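Local coordinates for protein putative isomerase (Streptomyces coelicolor A3, PDB 2OQH) that probably acts as a sugar-acid dehydratase or isomerase of the enolase superfamily, with dehydration of D-glucarate to 5-dehydro-4-deoxy-D-glucarate as a likely reaction, at residues E31-V36 against G303-A308; G48-G53 against I97-V102; Y221-C226 against N295-G300; H268-K273 against G299-I304; G275-T280 against L310-S315. One frame throughout, in Å; residues are numbered along the deposited sequence.

Contact 1 of 5, residues E31-V36 against G303-A308; sequences ETRTVV and GIATAA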
# COMPACT_ATOMS: atom_id res chain seq x y z
N GLU A 31 8.71 13.14 -4.03
CA GLU A 31 8.60 11.72 -4.32
C GLU A 31 8.73 11.39 -5.81
O GLU A 31 8.32 12.16 -6.67
CB GLU A 31 7.27 11.21 -3.78
CG GLU A 31 7.00 9.75 -4.03
CD GLU A 31 5.70 9.31 -3.41
OE1 GLU A 31 5.70 8.90 -2.23
OE2 GLU A 31 4.67 9.39 -4.12
N THR A 32 9.31 10.23 -6.10
CA THR A 32 9.49 9.80 -7.48
C THR A 32 8.61 8.59 -7.79
O THR A 32 8.55 7.65 -7.00
CB THR A 32 10.98 9.46 -7.75
OG1 THR A 32 11.78 10.65 -7.61
CG2 THR A 32 11.16 8.91 -9.14
N ARG A 33 7.94 8.63 -8.94
CA ARG A 33 7.06 7.54 -9.36
C ARG A 33 7.17 7.28 -10.86
O ARG A 33 7.50 8.19 -11.64
CB ARG A 33 5.59 7.89 -9.05
CG ARG A 33 5.33 8.31 -7.60
CD ARG A 33 5.42 7.13 -6.65
NE ARG A 33 4.35 6.16 -6.89
CZ ARG A 33 4.10 5.12 -6.09
NH1 ARG A 33 4.82 4.93 -4.99
NH2 ARG A 33 3.11 4.29 -6.37
N THR A 34 6.90 6.05 -11.27
CA THR A 34 6.94 5.67 -12.68
C THR A 34 5.51 5.56 -13.18
O THR A 34 4.68 4.88 -12.56
CB THR A 34 7.65 4.30 -12.88
OG1 THR A 34 9.05 4.44 -12.63
CG2 THR A 34 7.44 3.79 -14.31
N VAL A 35 5.20 6.23 -14.28
CA VAL A 35 3.85 6.19 -14.85
C VAL A 35 3.88 5.49 -16.20
O VAL A 35 4.79 5.70 -17.01
CB VAL A 35 3.28 7.61 -15.05
CG1 VAL A 35 1.85 7.52 -15.54
CG2 VAL A 35 3.35 8.38 -13.75
N VAL A 36 2.88 4.65 -16.45
CA VAL A 36 2.82 3.90 -17.70
C VAL A 36 1.49 4.12 -18.41
O VAL A 36 0.45 4.26 -17.75
CB VAL A 36 2.98 2.39 -17.43
CG1 VAL A 36 2.83 1.59 -18.72
CG2 VAL A 36 4.34 2.12 -16.78
N GLY A 303 -2.34 9.60 -6.86
CA GLY A 303 -3.69 9.41 -7.37
C GLY A 303 -4.04 8.16 -8.17
O GLY A 303 -5.01 7.46 -7.86
N ILE A 304 -3.28 7.89 -9.22
CA ILE A 304 -3.56 6.72 -10.05
C ILE A 304 -3.43 5.43 -9.23
O ILE A 304 -4.34 4.61 -9.21
CB ILE A 304 -2.63 6.67 -11.27
CG1 ILE A 304 -2.83 7.92 -12.13
CG2 ILE A 304 -2.92 5.42 -12.11
CD1 ILE A 304 -1.86 8.03 -13.30
N ALA A 305 -2.30 5.27 -8.54
CA ALA A 305 -2.06 4.08 -7.73
C ALA A 305 -3.12 3.92 -6.64
O ALA A 305 -3.66 2.83 -6.46
CB ALA A 305 -0.67 4.16 -7.11
N THR A 306 -3.41 5.01 -5.93
CA THR A 306 -4.41 4.97 -4.88
C THR A 306 -5.77 4.57 -5.45
O THR A 306 -6.53 3.85 -4.81
CB THR A 306 -4.55 6.35 -4.19
OG1 THR A 306 -3.33 6.68 -3.53
CG2 THR A 306 -5.67 6.31 -3.16
N ALA A 307 -6.07 5.04 -6.66
CA ALA A 307 -7.33 4.72 -7.31
C ALA A 307 -7.46 3.20 -7.51
O ALA A 307 -8.52 2.62 -7.30
CB ALA A 307 -7.42 5.44 -8.66
N ALA A 308 -6.36 2.57 -7.93
CA ALA A 308 -6.36 1.12 -8.14
C ALA A 308 -6.62 0.42 -6.81
O ALA A 308 -7.41 -0.52 -6.74
CB ALA A 308 -5.02 0.69 -8.72
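Two side chains of the strand 31-36, Arg33 and Val35, reach the first turn of the helix 303-308 from one face of their sheet. The guanidinium of Arg33 makes the shorter approach: its NH2 lies 3.9 Å from CB of Ala305, which meets the flat group obliquely. Two residues further along the strand, Val35 CG1 faces Ile304 CD1 at 4.4 Å, a loose apolar touch between the ends of the two side chains. The backbones stay well apart, with 8.8 Å between the CA atoms of Val35 and Ile304, and the interface is correspondingly small at 93 Å². This is a seam between the two domains of an enolase-superfamily protein, the strand belonging to the three-stranded antiparallel sheet of the N-terminal domain and the helix to the TIM-barrel domain. The Arg33 chain bends at chi2 (-72°) and chi3 (-66°), which brings the guanidinium up to Ala305. Its main polar partner is Glu49 on the neighbouring strand, which takes a salt bridge from Arg33 NE through OE2 and accepts the backbone N of Ala305 through OE1. Glu49 thus grips both partners of the Arg33–Ala305 touch at once, while Arg33 NH1 gives a weak hydrogen bond to the carbonyl O of Gly299.

Contact 2 of 5, residues G48-G53 against I97-V102; sequences GETMWG and IAAVDV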
# COMPACT_ATOMS: atom_id res chain seq x y z
N GLY A 48 -1.19 3.61 -15.44
CA GLY A 48 -0.75 2.94 -14.23
C GLY A 48 0.37 3.73 -13.60
O GLY A 48 1.11 4.44 -14.29
N GLU A 49 0.51 3.62 -12.29
CA GLU A 49 1.54 4.33 -11.56
C GLU A 49 2.14 3.36 -10.56
O GLU A 49 1.42 2.58 -9.93
CB GLU A 49 0.94 5.52 -10.81
CG GLU A 49 1.92 6.26 -9.91
CD GLU A 49 1.24 6.85 -8.68
OE1 GLU A 49 0.09 7.34 -8.80
OE2 GLU A 49 1.86 6.83 -7.60
N THR A 50 3.46 3.39 -10.42
CA THR A 50 4.11 2.49 -9.48
C THR A 50 5.29 3.20 -8.83
O THR A 50 5.58 4.35 -9.14
CB THR A 50 4.56 1.19 -10.19
OG1 THR A 50 4.89 0.20 -9.21
CG2 THR A 50 5.77 1.44 -11.08
N MSE A 51 5.98 2.52 -7.92
CA MSE A 51 7.09 3.11 -7.19
C MSE A 51 8.39 3.33 -7.96
O MSE A 51 8.62 2.77 -9.03
CB MSE A 51 7.39 2.25 -5.96
CG MSE A 51 8.18 1.01 -6.29
SE MSE A 51 8.32 -0.18 -4.78
CE MSE A 51 9.56 0.80 -3.68
N TRP A 52 9.24 4.17 -7.37
CA TRP A 52 10.56 4.52 -7.89
C TRP A 52 10.61 5.01 -9.33
O TRP A 52 9.59 5.08 -10.01
CB TRP A 52 11.51 3.34 -7.70
CG TRP A 52 11.84 3.10 -6.26
CD1 TRP A 52 11.03 3.34 -5.18
CD2 TRP A 52 13.04 2.52 -5.73
NE1 TRP A 52 11.66 2.95 -4.02
CE2 TRP A 52 12.89 2.44 -4.33
CE3 TRP A 52 14.23 2.06 -6.31
CZ2 TRP A 52 13.89 1.92 -3.50
CZ3 TRP A 52 15.22 1.54 -5.48
CH2 TRP A 52 15.04 1.47 -4.09
N GLY A 53 11.82 5.34 -9.78
CA GLY A 53 12.00 5.85 -11.13
C GLY A 53 12.84 5.02 -12.08
O GLY A 53 12.42 3.95 -12.52
N ILE A 97 5.85 -4.75 -13.11
CA ILE A 97 4.75 -5.56 -13.61
C ILE A 97 3.41 -4.98 -13.16
O ILE A 97 2.48 -4.87 -13.96
CB ILE A 97 4.89 -7.02 -13.10
CG1 ILE A 97 6.08 -7.68 -13.79
CG2 ILE A 97 3.59 -7.79 -13.32
CD1 ILE A 97 6.41 -9.08 -13.31
N ALA A 98 3.31 -4.58 -11.90
CA ALA A 98 2.07 -4.01 -11.37
C ALA A 98 1.59 -2.79 -12.15
O ALA A 98 0.39 -2.63 -12.41
CB ALA A 98 2.25 -3.66 -9.89
N ALA A 99 2.52 -1.91 -12.52
CA ALA A 99 2.19 -0.70 -13.28
C ALA A 99 1.47 -1.07 -14.58
O ALA A 99 0.45 -0.48 -14.93
CB ALA A 99 3.46 0.09 -13.59
N VAL A 100 2.02 -2.06 -15.29
CA VAL A 100 1.44 -2.53 -16.54
C VAL A 100 0.11 -3.22 -16.26
O VAL A 100 -0.84 -3.08 -17.03
CB VAL A 100 2.39 -3.52 -17.25
CG1 VAL A 100 1.75 -4.05 -18.53
CG2 VAL A 100 3.72 -2.83 -17.55
N ASP A 101 0.06 -3.96 -15.16
CA ASP A 101 -1.14 -4.68 -14.77
C ASP A 101 -2.29 -3.69 -14.58
O ASP A 101 -3.38 -3.89 -15.11
CB ASP A 101 -0.91 -5.44 -13.46
CG ASP A 101 -2.11 -6.28 -13.05
OD1 ASP A 101 -2.23 -7.44 -13.49
OD2 ASP A 101 -2.95 -5.77 -12.28
N VAL A 102 -2.02 -2.64 -13.81
CA VAL A 102 -3.02 -1.62 -13.54
C VAL A 102 -3.47 -0.91 -14.82
O VAL A 102 -4.66 -0.69 -15.03
CB VAL A 102 -2.48 -0.57 -12.54
CG1 VAL A 102 -3.49 0.54 -12.33
CG2 VAL A 102 -2.16 -1.25 -11.22
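Thr50 meets Ala99 with its methyl branch because chi1 of -166° sends OG1 trans to the backbone N and leaves CG2 tucked between that nitrogen and the carbonyl carbon. From there CG2 lies 3.7 Å from CB of Ala99, and Thr50 CB stands equally near the same methyl, so the alanine packs against both carbons. Val102, with CG1 trans to its own N (chi1 176°), lays that methyl 4.1 Å from CA of Gly48. The strand 48-51 runs almost antiparallel to the helix 97-102, at 163° and an axis separation of 6.5 Å, as the long helix 85-112 covers one face of the three-stranded antiparallel sheet in the N-terminal domain of this enolase-superfamily protein. Such closeness depends on small residues: Gly48 CA comes within 3.7 Å of Ala99 O, and a beta carbon on Gly48 would run straight into that oxygen. The polar end of Thr50 is satisfied one turn back on the same helix, where OG1 is hydrogen-bonded to the carbonyl O of Ala95. Between the two contacting strand residues, Glu49 has its CB directed away from the helix, and its OE2 accepts the backbone N of Leu302 in the barrel domain.

Contact 3 of 5, residues Y221-C226 against N295-G300; sequences YLEDPC and NLHSGG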
# COMPACT_ATOMS: atom_id res chain seq x y z
N TYR A 221 -2.73 -4.10 15.95
CA TYR A 221 -1.69 -5.06 15.62
C TYR A 221 -0.28 -4.52 15.72
O TYR A 221 -0.05 -3.32 15.69
CB TYR A 221 -1.90 -5.70 14.24
CG TYR A 221 -2.07 -4.78 13.05
CD1 TYR A 221 -1.01 -4.01 12.58
CD2 TYR A 221 -3.28 -4.72 12.37
CE1 TYR A 221 -1.15 -3.19 11.44
CE2 TYR A 221 -3.44 -3.92 11.24
CZ TYR A 221 -2.37 -3.15 10.78
OH TYR A 221 -2.56 -2.35 9.67
N LEU A 222 0.65 -5.46 15.89
CA LEU A 222 2.07 -5.16 15.98
C LEU A 222 2.58 -5.49 14.58
O LEU A 222 2.50 -6.64 14.14
CB LEU A 222 2.71 -6.07 17.03
CG LEU A 222 4.21 -6.03 17.27
CD1 LEU A 222 4.68 -4.59 17.36
CD2 LEU A 222 4.53 -6.78 18.55
N GLU A 223 3.08 -4.49 13.87
CA GLU A 223 3.54 -4.69 12.51
C GLU A 223 5.04 -4.87 12.35
O GLU A 223 5.82 -3.99 12.70
CB GLU A 223 3.08 -3.51 11.65
CG GLU A 223 3.13 -3.77 10.16
CD GLU A 223 2.66 -2.58 9.33
OE1 GLU A 223 1.68 -1.90 9.72
OE2 GLU A 223 3.25 -2.33 8.26
N ASP A 224 5.44 -6.01 11.80
CA ASP A 224 6.85 -6.33 11.57
C ASP A 224 7.85 -5.94 12.65
O ASP A 224 8.80 -5.20 12.39
CB ASP A 224 7.31 -5.71 10.25
CG ASP A 224 6.70 -6.38 9.04
OD1 ASP A 224 6.81 -7.62 8.95
OD2 ASP A 224 6.11 -5.68 8.19
N PRO A 225 7.68 -6.42 13.89
CA PRO A 225 8.66 -6.03 14.91
C PRO A 225 10.07 -6.57 14.64
O PRO A 225 11.05 -5.93 14.99
CB PRO A 225 8.06 -6.59 16.21
CG PRO A 225 7.23 -7.78 15.72
CD PRO A 225 6.59 -7.23 14.47
N CYS A 226 10.15 -7.73 14.01
CA CYS A 226 11.44 -8.37 13.73
C CYS A 226 11.51 -8.94 12.32
O CYS A 226 10.53 -8.96 11.60
CB CYS A 226 11.68 -9.49 14.74
SG CYS A 226 10.47 -10.84 14.61
N ASN A 295 -5.05 -6.00 5.28
CA ASN A 295 -5.14 -4.55 5.13
C ASN A 295 -4.22 -4.24 3.96
O ASN A 295 -3.58 -5.15 3.43
CB ASN A 295 -4.64 -3.87 6.41
CG ASN A 295 -5.17 -2.45 6.56
OD1 ASN A 295 -6.05 -2.01 5.81
ND2 ASN A 295 -4.64 -1.73 7.55
N LEU A 296 -4.15 -2.99 3.53
CA LEU A 296 -3.25 -2.65 2.45
C LEU A 296 -2.11 -1.79 2.95
O LEU A 296 -2.29 -0.92 3.81
CB LEU A 296 -3.99 -1.92 1.32
CG LEU A 296 -4.99 -2.74 0.49
CD1 LEU A 296 -5.48 -1.89 -0.67
CD2 LEU A 296 -4.32 -4.02 -0.02
N HIS A 297 -0.93 -2.05 2.42
CA HIS A 297 0.28 -1.32 2.77
C HIS A 297 0.48 -0.23 1.72
O HIS A 297 0.16 -0.42 0.55
CB HIS A 297 1.47 -2.27 2.77
CG HIS A 297 2.80 -1.59 2.86
ND1 HIS A 297 3.57 -1.31 1.75
CD2 HIS A 297 3.50 -1.14 3.93
CE1 HIS A 297 4.69 -0.73 2.13
NE2 HIS A 297 4.67 -0.61 3.45
N SER A 298 1.01 0.91 2.14
CA SER A 298 1.25 2.00 1.20
C SER A 298 2.73 2.28 0.97
O SER A 298 3.49 2.43 1.93
CB SER A 298 0.57 3.29 1.68
OG SER A 298 0.99 4.37 0.87
N GLY A 299 3.12 2.34 -0.29
CA GLY A 299 4.51 2.61 -0.63
C GLY A 299 4.64 3.95 -1.33
O GLY A 299 5.47 4.10 -2.23
N GLY A 300 3.82 4.92 -0.92
CA GLY A 300 3.86 6.25 -1.51
C GLY A 300 2.96 6.47 -2.72
O GLY A 300 3.20 7.38 -3.53
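Tyr221 and Asn295 start from CA atoms 11.1 Å apart, and Glu223 and His297 from CA atoms at 10.8 Å, so the two backbones face each other at a distance that side chains alone can span. They belong to the parallel barrel of the enolase superfamily, where strands 243-245 and 266-269 come between these two in the wall, and the meeting takes place inside the barrel. In Tyr221 a first torsion of 54° sets CG between the backbone N and the carbonyl carbon, and from there the ring carries OH across to Asn295. Asn295 ND2 donates to Tyr221 OH at 3.0 Å with an N-H...O angle of 161°; the hydroxyl sits in the amide plane and the nitrogen near the ring plane, at the ring's edge, although ring and amide are themselves turned 71° apart. ND2 also donates to the carbonyl O of Ala322, which should leave the amide little freedom to flip. A phenylalanine in place of Tyr221 would probably leave one N-H of that amide without its acceptor and the group less firmly held. Nearer the C-terminal ends of the strands, where this superfamily carries its active site, Glu223 is weakly hydrogen-bonded through OE1 to His268 NE2, and His297 through ND1 to Asp270 OD2. Toward His297, Glu223 OE2 comes near the plane of the imidazole at its edge, 4.5 Å from His297 CD2.

Contact 4 of 5, residues H268-K273 against G299-I304; sequences HGDVYK and GGELGI
Glu301 leans against the ring of Tyr272 where two loops following successive strands of the TIM barrel, 266-269 and 293-296, come together. From CB its chain leaves with CG beside the backbone N, and CG is the atom that presses on the tyrosine, 3.6 Å from CE2 in an oblique approach to the ring. The chain then bends at chi2 (71°), which brings the carboxylate alongside: OE2 is 3.7 Å from Tyr272 CD2, and the carboxylate plane is only 10° from that of the ring. At the tip OE2 accepts the backbone N of Gly299 on its syn side, at 2.8 Å and 152°, while OE1 is hydrogen-bonded to Ser298 OG, so the carboxylate is pinned by the loop that leads up to it. The same OE2 stands 4.3 Å from Asp270 OD1, so two acidic groups lie close together. Tyr272 is fixed at its far end by a hydrogen bond from OH to the carbonyl O of Ala305, and Val271 CB rests over the centre of one ring face. Asp270 occupies the N-cap of the short, weakly bonded helix that carries the tyrosine: its OD1 receives Tyr272 N at 3.0 Å from above the carboxylate plane.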
# COMPACT_ATOMS: atom_id res chain seq x y z
N HIS A 268 -0.53 -7.70 5.00
CA HIS A 268 -0.74 -6.46 4.26
C HIS A 268 -0.69 -6.73 2.76
O HIS A 268 0.30 -7.25 2.25
CB HIS A 268 0.36 -5.44 4.58
CG HIS A 268 -0.03 -4.43 5.62
ND1 HIS A 268 -1.10 -3.59 5.48
CD2 HIS A 268 0.55 -4.12 6.81
CE1 HIS A 268 -1.18 -2.79 6.53
NE2 HIS A 268 -0.19 -3.10 7.35
N GLY A 269 -1.76 -6.39 2.05
CA GLY A 269 -1.75 -6.56 0.61
C GLY A 269 -1.12 -5.30 0.04
O GLY A 269 -0.90 -4.35 0.78
N ASP A 270 -0.81 -5.30 -1.25
CA ASP A 270 -0.21 -4.15 -1.92
C ASP A 270 0.01 -4.55 -3.37
O ASP A 270 0.89 -5.36 -3.68
CB ASP A 270 1.12 -3.76 -1.27
CG ASP A 270 1.80 -2.59 -1.97
OD1 ASP A 270 1.28 -2.11 -3.00
OD2 ASP A 270 2.86 -2.14 -1.48
N VAL A 271 -0.80 -3.98 -4.25
CA VAL A 271 -0.73 -4.28 -5.66
C VAL A 271 0.66 -4.12 -6.24
O VAL A 271 1.11 -4.94 -7.05
CB VAL A 271 -1.71 -3.39 -6.45
CG1 VAL A 271 -1.45 -3.51 -7.95
CG2 VAL A 271 -3.13 -3.78 -6.12
N TYR A 272 1.34 -3.07 -5.82
CA TYR A 272 2.66 -2.77 -6.32
C TYR A 272 3.74 -3.68 -5.78
O TYR A 272 4.80 -3.81 -6.39
CB TYR A 272 2.94 -1.29 -6.05
CG TYR A 272 1.77 -0.49 -6.55
CD1 TYR A 272 1.51 -0.41 -7.92
CD2 TYR A 272 0.81 0.01 -5.68
CE1 TYR A 272 0.32 0.12 -8.40
CE2 TYR A 272 -0.40 0.55 -6.15
CZ TYR A 272 -0.63 0.60 -7.52
OH TYR A 272 -1.84 1.08 -8.00
N LYS A 273 3.45 -4.33 -4.66
CA LYS A 273 4.41 -5.25 -4.07
C LYS A 273 4.17 -6.68 -4.59
O LYS A 273 5.12 -7.45 -4.77
CB LYS A 273 4.28 -5.20 -2.54
CG LYS A 273 5.27 -6.07 -1.78
CD LYS A 273 5.10 -5.91 -0.25
CE LYS A 273 5.73 -4.62 0.26
NZ LYS A 273 7.05 -4.87 0.90
N GLY A 299 3.12 2.34 -0.29
CA GLY A 299 4.51 2.61 -0.63
C GLY A 299 4.64 3.95 -1.33
O GLY A 299 5.47 4.10 -2.23
N GLY A 300 3.82 4.92 -0.92
CA GLY A 300 3.86 6.25 -1.51
C GLY A 300 2.96 6.47 -2.72
O GLY A 300 3.20 7.38 -3.53
N GLU A 301 1.92 5.66 -2.86
CA GLU A 301 1.01 5.80 -3.99
C GLU A 301 0.40 7.19 -4.11
O GLU A 301 0.05 7.80 -3.10
CB GLU A 301 -0.15 4.80 -3.89
CG GLU A 301 0.23 3.35 -3.97
CD GLU A 301 0.95 2.89 -2.72
OE1 GLU A 301 0.48 3.24 -1.62
OE2 GLU A 301 1.96 2.18 -2.85
N LEU A 302 0.29 7.68 -5.34
CA LEU A 302 -0.35 8.97 -5.58
C LEU A 302 -1.75 8.66 -6.12
O LEU A 302 -2.29 7.58 -5.86
CB LEU A 302 0.47 9.80 -6.59
CG LEU A 302 1.86 10.24 -6.11
CD1 LEU A 302 2.59 10.95 -7.24
CD2 LEU A 302 1.76 11.14 -4.87
N GLY A 303 -2.34 9.60 -6.86
CA GLY A 303 -3.69 9.41 -7.37
C GLY A 303 -4.04 8.16 -8.17
O GLY A 303 -5.01 7.46 -7.86
N ILE A 304 -3.28 7.89 -9.22
CA ILE A 304 -3.56 6.72 -10.05
C ILE A 304 -3.43 5.43 -9.23
O ILE A 304 -4.34 4.61 -9.21
CB ILE A 304 -2.63 6.67 -11.27
CG1 ILE A 304 -2.83 7.92 -12.13
CG2 ILE A 304 -2.92 5.42 -12.11
CD1 ILE A 304 -1.86 8.03 -13.30

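Contact 5 of 5, residues G275-T280 against L310-S315; sequences GGIAAT and LAVVSS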
# COMPACT_ATOMS: atom_id res chain seq x y z
N GLY A 275 2.61 -7.40 -7.57
CA GLY A 275 2.56 -7.47 -9.02
C GLY A 275 1.26 -7.24 -9.76
O GLY A 275 1.24 -7.26 -10.99
N GLY A 276 0.16 -7.02 -9.04
CA GLY A 276 -1.09 -6.79 -9.75
C GLY A 276 -2.36 -6.85 -8.92
O GLY A 276 -2.34 -7.18 -7.73
N ILE A 277 -3.47 -6.55 -9.58
CA ILE A 277 -4.78 -6.54 -8.95
C ILE A 277 -5.32 -7.94 -8.67
O ILE A 277 -5.82 -8.20 -7.57
CB ILE A 277 -5.78 -5.75 -9.81
CG1 ILE A 277 -5.40 -4.26 -9.76
CG2 ILE A 277 -7.21 -6.01 -9.34
CD1 ILE A 277 -6.31 -3.36 -10.54
N ALA A 278 -5.23 -8.83 -9.65
CA ALA A 278 -5.71 -10.18 -9.46
C ALA A 278 -4.95 -10.87 -8.33
O ALA A 278 -5.55 -11.59 -7.53
CB ALA A 278 -5.57 -10.98 -10.76
N ALA A 279 -3.64 -10.65 -8.26
CA ALA A 279 -2.84 -11.27 -7.20
C ALA A 279 -3.32 -10.81 -5.83
O ALA A 279 -3.32 -11.58 -4.88
CB ALA A 279 -1.38 -10.93 -7.38
N THR A 280 -3.71 -9.54 -5.73
CA THR A 280 -4.18 -8.98 -4.47
C THR A 280 -5.56 -9.54 -4.12
O THR A 280 -5.84 -9.81 -2.95
CB THR A 280 -4.21 -7.44 -4.54
OG1 THR A 280 -2.89 -6.97 -4.84
CG2 THR A 280 -4.66 -6.85 -3.22
N LEU A 310 -8.19 1.62 -4.18
CA LEU A 310 -9.55 1.89 -3.75
C LEU A 310 -10.53 0.93 -4.41
O LEU A 310 -11.51 0.52 -3.79
CB LEU A 310 -9.93 3.34 -4.07
CG LEU A 310 -9.14 4.36 -3.25
CD1 LEU A 310 -9.41 5.79 -3.74
CD2 LEU A 310 -9.55 4.21 -1.79
N ALA A 311 -10.27 0.57 -5.67
CA ALA A 311 -11.14 -0.36 -6.39
C ALA A 311 -11.04 -1.74 -5.73
O ALA A 311 -12.03 -2.45 -5.58
CB ALA A 311 -10.73 -0.45 -7.85
N VAL A 312 -9.83 -2.10 -5.31
CA VAL A 312 -9.64 -3.39 -4.67
C VAL A 312 -10.35 -3.42 -3.33
O VAL A 312 -11.13 -4.34 -3.06
CB VAL A 312 -8.15 -3.70 -4.49
CG1 VAL A 312 -7.98 -5.01 -3.73
CG2 VAL A 312 -7.49 -3.81 -5.86
N VAL A 313 -10.11 -2.42 -2.49
CA VAL A 313 -10.75 -2.38 -1.18
C VAL A 313 -12.27 -2.40 -1.30
O VAL A 313 -12.96 -3.15 -0.61
CB VAL A 313 -10.34 -1.11 -0.39
CG1 VAL A 313 -11.13 -1.03 0.91
CG2 VAL A 313 -8.84 -1.14 -0.09
N SER A 314 -12.78 -1.57 -2.21
CA SER A 314 -14.21 -1.44 -2.45
C SER A 314 -14.90 -2.77 -2.78
O SER A 314 -16.03 -3.01 -2.36
CB SER A 314 -14.44 -0.43 -3.58
OG SER A 314 -15.82 -0.27 -3.87
N SER A 315 -14.22 -3.62 -3.54
CA SER A 315 -14.80 -4.90 -3.94
C SER A 315 -14.37 -6.09 -3.08
O SER A 315 -14.75 -7.23 -3.36
CB SER A 315 -14.43 -5.20 -5.39
OG SER A 315 -13.03 -5.31 -5.55
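Val312 sets one methyl against Ile277 and the other against Thr280, residues one turn apart on the facing helix, joining the outer helices 277-289 and 303-315 that flank strand 293-296 in the TIM barrel. With chi1 at 176°, the valine has CG1 trans to the backbone N and CG2 beside it, which splits its branches between the two partners. CG1 reaches Thr280 CG2 at 3.8 Å, the two side chains meeting at about a right angle. CG2 reaches Ile277 CG2 at 4.1 Å, where the side chains instead slide past each other in opposite directions. The closest CA atoms, those of Ile277 and Val312, are 7.2 Å apart. A single torsion places both branches of Thr280: chi1 of -59° directs CG2 to the valine and swings OG1 beside its own N, back toward the start of the helix. There, at the N-cap, Gly276 O receives Thr280 OG1 at 2.9 Å, with a C=O...O angle of 157°, together with a weak bond from Thr280 N. With an alanine in place of Thr280, Gly276 O would probably lose the hydroxyl bond and Val312 CG1 its methyl partner. The opening of this helix is further held by Asp101, whose OD2 accepts Ile277 N.

All five contacts are largely buried, and contact 4 lies nearest the centre of the chain. Contacts 1, 4 and 5 share helix 303-315; contacts 3 and 4 share Gly299 and Gly300 and use neighbouring barrel strands. Contact 2 stays within the N-terminal domain and contact 1 joins that domain to the barrel, yet Glu49 links the two. Chemistry follows place: methyl packing dominates contacts 2 and 5, where helices cover sheet or helix, and contact 1 sets a guanidinium and methyls at a domain seam, whereas contacts 3 and 4, inside the barrel and at the C-terminal ends of its strands, bring polar and acidic groups together, contact 3 alone having a hydrogen bond between its segments.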